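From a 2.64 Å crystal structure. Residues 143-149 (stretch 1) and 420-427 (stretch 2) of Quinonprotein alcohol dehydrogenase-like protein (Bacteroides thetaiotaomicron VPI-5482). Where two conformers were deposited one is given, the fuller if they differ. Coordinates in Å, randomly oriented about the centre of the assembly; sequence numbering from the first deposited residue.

Stretch 1 143-149: SANIIHS
Stretch 2 420-427: PSQILFNN

Stretch 1 is an extended strand throughout, 143-149, with phi between -89° and -150° and psi between 106° and 150°. Stretch 2 enters through Pro420 (-70/137) and Ser421 (-96/-24), runs extended through Gln422 (-162/153), Ile423 (-121/132) and Leu424 (-132/153), and leaves the strand over its last three residues, ending in the carboxylate of Asn427. The two strands run in nearly the same direction, their axes 26° apart and 8.9 Å away at closest approach. That spacing is too wide for backbone pairing, so side chains must fill the gap. The register sets Ala144 CA 7.4 Å from Ser421 CA, Ile146 CA 7.9 Å from Gln422 CA, and His148 CA 7.4 Å from Leu424 CA. Alternation does the sorting: Ala144, Ile146 and His148 point toward stretch 2, whereas Asn145 and Ile147 point away. Small Ala144 meets Ser421 (chi1 p) only loosely, Ala144 CB to Ser421 OG 4.5 Å.

Ile146, buried, is the middle of the contact. Its side chain (chi1 m, chi2 t) brings CG2 to 3.9 Å from Leu424 CD1, an apolar pairing with Leu424 in m, t. Its backbone serves the one direct hydrogen bond across the stretches: Gln422, extended with chi1 t, chi2 t and chi3 near 8°, reaches over so that its NE2 donates to Ile146 O at 2.7 Å, almost linear at 175°. The Gln422 amide thus spans a gap that the backbone of stretch 2 does not close to Ile146 O, while Gln422 OE1 lies 3.4 Å from Ile146 CB.

His148 has the largest area covered by the opposing stretch. With chi1 t and chi2 -166°, it lays CB 4.1 Å from Leu424 CD2 and places its ring beside the C-terminal tail. There His148 CE1 comes within 3.1 Å of Phe425 O, and Asn427 O lies at the ring edge, near its plane, 3.4 Å from His148 CE1. The polarised carbon of an imidazole suits such oxygen neighbours. His148 ND1 is also 3.3 Å from Phe425 O, but the angle is poor and no hydrogen bond results. A water also bridges the stretches: its O is hydrogen-bonded to His148 ND1 at 3.0 Å and accepts a weak bond from Phe425 N at 3.3 Å.

Each stretch also has a local side-chain hydrogen bond: Asn145 ND2 donates to Ser143 OG (3.1 Å) in stretch 1, and Asn427 ND2 to Asn426 OD1 (3.1 Å) in stretch 2. The rule to read here is an amide reaching a carbonyl, beside an aliphatic pair, with an imidazole set beside a main-chain carbonyl oxygen and an oxygen of the terminal carboxylate.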

# COMPACT_ATOMS: atom_id res chain seq x y z
N SER A 143 9.54 8.35 -1.63
CA SER A 143 8.26 8.27 -0.92
C SER A 143 7.26 7.41 -1.71
O SER A 143 7.30 7.34 -2.94
CB SER A 143 7.69 9.66 -0.68
OG SER A 143 7.38 10.34 -1.89
N ALA A 144 6.39 6.74 -0.98
CA ALA A 144 5.31 5.91 -1.48
C ALA A 144 4.00 6.51 -1.03
O ALA A 144 3.73 6.58 0.17
CB ALA A 144 5.46 4.48 -1.00
N ASN A 145 3.23 7.02 -1.97
CA ASN A 145 1.96 7.68 -1.71
C ASN A 145 0.89 6.84 -2.40
O ASN A 145 0.91 6.72 -3.63
CB ASN A 145 2.05 9.15 -2.21
CG ASN A 145 3.36 9.84 -1.78
OD1 ASN A 145 3.49 10.31 -0.64
ND2 ASN A 145 4.40 9.84 -2.65
N ILE A 146 0.07 6.14 -1.61
CA ILE A 146 -0.96 5.21 -2.12
C ILE A 146 -2.36 5.62 -1.70
O ILE A 146 -2.60 5.95 -0.53
CB ILE A 146 -0.68 3.75 -1.62
CG1 ILE A 146 0.76 3.30 -1.96
CG2 ILE A 146 -1.75 2.76 -2.11
CD1 ILE A 146 1.20 2.00 -1.48
N ILE A 147 -3.30 5.52 -2.65
CA ILE A 147 -4.72 5.76 -2.43
C ILE A 147 -5.47 4.52 -2.87
O ILE A 147 -5.31 4.03 -3.99
CB ILE A 147 -5.25 7.05 -3.10
CG1 ILE A 147 -4.66 8.28 -2.36
CG2 ILE A 147 -6.82 7.07 -3.08
CD1 ILE A 147 -4.83 9.44 -2.98
N HIS A 148 -6.23 3.96 -1.93
CA HIS A 148 -7.07 2.82 -2.14
C HIS A 148 -8.44 3.35 -2.61
O HIS A 148 -9.18 3.97 -1.83
CB HIS A 148 -7.13 1.96 -0.87
CG HIS A 148 -7.97 0.72 -0.99
ND1 HIS A 148 -8.35 0.01 0.13
CD2 HIS A 148 -8.48 0.11 -2.09
CE1 HIS A 148 -9.08 -1.00 -0.32
NE2 HIS A 148 -9.18 -0.99 -1.65
N SER A 149 -8.72 3.18 -3.92
CA SER A 149 -9.96 3.64 -4.54
C SER A 149 -10.33 2.72 -5.71
O SER A 149 -9.43 2.17 -6.33
CB SER A 149 -9.81 5.08 -4.99
OG SER A 149 -11.06 5.67 -5.31
N PRO A 420 7.10 1.56 8.59
CA PRO A 420 5.97 1.44 7.66
C PRO A 420 5.38 2.82 7.41
O PRO A 420 5.29 3.64 8.33
CB PRO A 420 5.00 0.48 8.36
CG PRO A 420 5.51 0.32 9.74
CD PRO A 420 6.77 1.06 9.94
N SER A 421 5.05 3.12 6.14
CA SER A 421 4.56 4.45 5.76
C SER A 421 3.03 4.52 5.69
O SER A 421 2.46 5.62 5.81
CB SER A 421 5.13 4.84 4.40
OG SER A 421 4.85 3.88 3.40
N GLN A 422 2.38 3.36 5.49
CA GLN A 422 0.94 3.26 5.32
C GLN A 422 0.44 1.83 5.55
O GLN A 422 1.19 0.90 5.34
CB GLN A 422 0.64 3.69 3.89
CG GLN A 422 -0.80 3.77 3.54
CD GLN A 422 -0.92 4.44 2.25
OE1 GLN A 422 0.08 4.69 1.58
NE2 GLN A 422 -2.14 4.76 1.89
N ILE A 423 -0.83 1.69 5.97
CA ILE A 423 -1.57 0.45 6.24
C ILE A 423 -2.79 0.47 5.33
O ILE A 423 -3.48 1.48 5.24
CB ILE A 423 -1.94 0.32 7.75
CG1 ILE A 423 -0.65 0.15 8.58
CG2 ILE A 423 -2.94 -0.86 8.00
CD1 ILE A 423 -0.82 0.06 9.96
N LEU A 424 -3.03 -0.64 4.64
CA LEU A 424 -4.12 -0.78 3.66
C LEU A 424 -4.91 -2.05 3.88
O LEU A 424 -4.34 -3.02 4.37
CB LEU A 424 -3.51 -0.82 2.24
CG LEU A 424 -2.75 0.42 1.78
CD1 LEU A 424 -1.72 0.08 0.74
CD2 LEU A 424 -3.70 1.54 1.33
N PHE A 425 -6.20 -2.05 3.48
CA PHE A 425 -7.06 -3.24 3.51
C PHE A 425 -7.31 -3.70 2.07
O PHE A 425 -7.13 -2.89 1.15
CB PHE A 425 -8.37 -2.97 4.28
CG PHE A 425 -8.12 -2.50 5.70
CD1 PHE A 425 -7.73 -3.39 6.69
CD2 PHE A 425 -8.27 -1.15 6.03
CE1 PHE A 425 -7.49 -2.94 7.99
CE2 PHE A 425 -8.02 -0.71 7.34
CZ PHE A 425 -7.62 -1.61 8.30
N ASN A 426 -7.69 -5.00 1.84
CA ASN A 426 -7.89 -5.48 0.48
C ASN A 426 -9.33 -5.27 0.01
O ASN A 426 -9.64 -5.54 -1.15
CB ASN A 426 -7.54 -6.96 0.38
CG ASN A 426 -8.59 -7.98 0.73
OD1 ASN A 426 -9.40 -7.81 1.64
ND2 ASN A 426 -8.53 -9.11 0.04
N ASN A 427 -10.21 -4.81 0.93
CA ASN A 427 -11.64 -4.57 0.73
C ASN A 427 -12.01 -3.12 1.09
O ASN A 427 -11.28 -2.47 1.88
CB ASN A 427 -12.49 -5.57 1.59
CG ASN A 427 -12.22 -5.52 3.10
OD1 ASN A 427 -13.00 -4.95 3.88
ND2 ASN A 427 -11.11 -6.11 3.56
OXT ASN A 427 -13.05 -2.63 0.60
O HOH W 1 -7.47 0.93 2.82